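Local coordinates for protein PfkB family carbohydrate kinase (Listeria grayi DSM 20601, PDB 4GM6) that probably acts as a kinase of the PfkB carbohydrate kinase family, transferring phosphate to a sugar-type substrate, at residues P72-T77 with Q96-F101. Residues are numbered along the deposited sequence; the frame is centred on the assembly and turned at random.
Sequences PTRIAT and QVDTAF
The ring of F101 and the guanidinium of R74 lie alongside each other with planes 25° apart, CE2 of F101 coming over one face of the guanidinium, while a water sits at the edge of the ring, in its plane. The aliphatic CD of R74 approaches the ring carbon CE2 of F101 obliquely, at 4.0 Å. D98 OD2 lies obliquely to the same guanidinium, 4.0 Å from R74 NE, and the D98 carboxylate is turned 76° from the R74 guanidinium; no N-H points at the oxygen, which leaves a loose attraction of charges. R74 NH1 instead donates to the carbonyls of K149 and L147, which would hold the guanidinium in place. The D98 carboxylate is swung opposite the main-chain nitrogen (chi1 -170°), which brings OD2 to 3.8 Å from R74 CB. OD1 of D98 closes an Asx turn by accepting from A100 N, met from above the carboxylate plane.

The water donates to D98 O (2.8 Å) and accepts from F101 N (3.0 Å); its 2.5 Å approach to I75 O is too short to be more than a doubtful bond across to the other strand. The direct bond is D98 N to T73 O, 2.8 Å and nearly straight, in a parallel pairing of R74 with D98. Beyond it T73 OG1, weakly hydrogen-bonded to A63 O of helix 58-68, packs on V97 CG2 at 3.6 Å.

These strands, 73-79 and 97-104, flank helix 83-94 in a beta-alpha-beta unit, with 97-104 outermost in this chain's large sheet. L92 of that helix touches I75 and V97, helix 58-68 covers T73 and V97, and strand 27-30 pairs with the far side of 73-79.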
loop_
_atom_site.group_PDB
_atom_site.type_symbol
_atom_site.label_atom_id
_atom_site.label_comp_id
_atom_site.label_asym_id
_atom_site.label_seq_id
_atom_site.Cartn_x
_atom_site.Cartn_y
_atom_site.Cartn_z
ATOM N N PRO C 72 -18.356 23.237 21.644
ATOM C CA PRO C 72 -18.195 22.086 22.526
ATOM C C PRO C 72 -19.407 21.182 22.363
ATOM O O PRO C 72 -20.551 21.642 22.456
ATOM C CB PRO C 72 -18.191 22.714 23.927
ATOM C CG PRO C 72 -17.775 24.134 23.708
ATOM C CD PRO C 72 -18.395 24.507 22.393
ATOM N N THR C 73 -19.162 19.907 22.107
ATOM C CA THR C 73 -20.240 18.957 21.890
ATOM C C THR C 73 -20.083 17.734 22.788
ATOM O O THR C 73 -18.991 17.462 23.309
ATOM C CB THR C 73 -20.292 18.494 20.417
ATOM O OG1 THR C 73 -19.015 17.970 20.032
ATOM C CG2 THR C 73 -20.668 19.651 19.498
ATOM N N ARG C 74 -21.181 17.004 22.953
ATOM C CA ARG C 74 -21.215 15.791 23.751
ATOM C C ARG C 74 -22.234 14.855 23.118
ATOM O O ARG C 74 -23.160 15.296 22.422
ATOM C CB ARG C 74 -21.652 16.110 25.175
ATOM C CG ARG C 74 -23.126 16.471 25.273
ATOM C CD ARG C 74 -23.488 16.928 26.671
ATOM N NE ARG C 74 -22.568 17.947 27.177
ATOM C CZ ARG C 74 -22.863 18.807 28.148
ATOM N NH1 ARG C 74 -24.061 18.793 28.719
ATOM N NH2 ARG C 74 -21.962 19.697 28.543
ATOM N N ILE C 75 -22.080 13.562 23.365
ATOM C CA ILE C 75 -22.953 12.594 22.725
ATOM C C ILE C 75 -23.345 11.472 23.663
ATOM O O ILE C 75 -22.489 10.822 24.280
ATOM C CB ILE C 75 -22.306 11.984 21.464
ATOM C CG1 ILE C 75 -23.333 11.163 20.672
ATOM C CG2 ILE C 75 -21.118 11.104 21.831
ATOM C CD1 ILE C 75 -22.789 10.567 19.385
ATOM N N ALA C 76 -24.651 11.257 23.763
ATOM C CA ALA C 76 -25.182 10.106 24.477
ATOM C C ALA C 76 -25.112 8.900 23.529
ATOM O O ALA C 76 -25.808 8.861 22.513
ATOM C CB ALA C 76 -26.611 10.376 24.923
ATOM N N THR C 77 -24.253 7.934 23.840
ATOM C CA THR C 77 -24.125 6.757 22.989
ATOM C C THR C 77 -23.671 5.510 23.767
ATOM O O THR C 77 -23.352 5.593 24.954
ATOM C CB THR C 77 -23.175 7.024 21.808
ATOM O OG1 THR C 77 -23.508 6.149 20.724
ATOM C CG2 THR C 77 -21.721 6.799 22.232
ATOM N N GLN C 96 -12.318 15.897 19.731
ATOM C CA GLN C 96 -12.728 16.686 20.895
ATOM C C GLN C 96 -14.230 16.732 21.158
ATOM O O GLN C 96 -14.756 17.738 21.622
ATOM C CB GLN C 96 -12.130 18.089 20.811
ATOM C CG GLN C 96 -10.614 18.066 20.889
ATOM C CD GLN C 96 -10.017 19.441 21.075
ATOM O OE1 GLN C 96 -10.045 20.268 20.166
ATOM N NE2 GLN C 96 -9.465 19.692 22.261
ATOM N N VAL C 97 -14.924 15.639 20.868
ATOM C CA VAL C 97 -16.308 15.511 21.306
ATOM C C VAL C 97 -16.264 14.918 22.704
ATOM O O VAL C 97 -15.506 13.982 22.952
ATOM C CB VAL C 97 -17.108 14.592 20.371
ATOM C CG1 VAL C 97 -18.536 14.442 20.862
ATOM C CG2 VAL C 97 -17.094 15.146 18.953
ATOM N N ASP C 98 -17.054 15.484 23.614
ATOM C CA ASP C 98 -17.134 15.028 25.003
ATOM C C ASP C 98 -17.586 13.571 25.058
ATOM O O ASP C 98 -18.581 13.202 24.425
ATOM C CB ASP C 98 -18.141 15.903 25.766
ATOM C CG ASP C 98 -18.128 15.660 27.278
ATOM O OD1 ASP C 98 -17.243 14.937 27.787
ATOM O OD2 ASP C 98 -19.015 16.214 27.965
ATOM N N THR C 99 -16.871 12.746 25.818
ATOM C CA THR C 99 -17.227 11.331 25.936
ATOM C C THR C 99 -17.851 10.951 27.288
ATOM O O THR C 99 -18.188 9.788 27.523
ATOM C CB THR C 99 -16.010 10.419 25.655
ATOM O OG1 THR C 99 -14.966 10.715 26.587
ATOM C CG2 THR C 99 -15.489 10.635 24.231
ATOM N N ALA C 100 -18.000 11.920 28.182
ATOM C CA ALA C 100 -18.548 11.643 29.510
ATOM C C ALA C 100 -19.867 10.858 29.494
ATOM O O ALA C 100 -20.221 10.220 30.483
ATOM C CB ALA C 100 -18.723 12.940 30.307
ATOM N N PHE C 101 -20.612 10.923 28.394
ATOM C CA PHE C 101 -21.919 10.268 28.349
ATOM C C PHE C 101 -21.940 9.046 27.430
ATOM O O PHE C 101 -23.007 8.562 27.051
ATOM C CB PHE C 101 -23.033 11.273 27.995
ATOM C CG PHE C 101 -23.166 12.405 28.987
ATOM C CD1 PHE C 101 -24.075 12.329 30.036
ATOM C CD2 PHE C 101 -22.371 13.538 28.881
ATOM C CE1 PHE C 101 -24.189 13.358 30.951
ATOM C CE2 PHE C 101 -22.479 14.570 29.798
ATOM C CZ PHE C 101 -23.392 14.482 30.833
HETATM O O HOH W 1 -20.792 12.028 25.581
#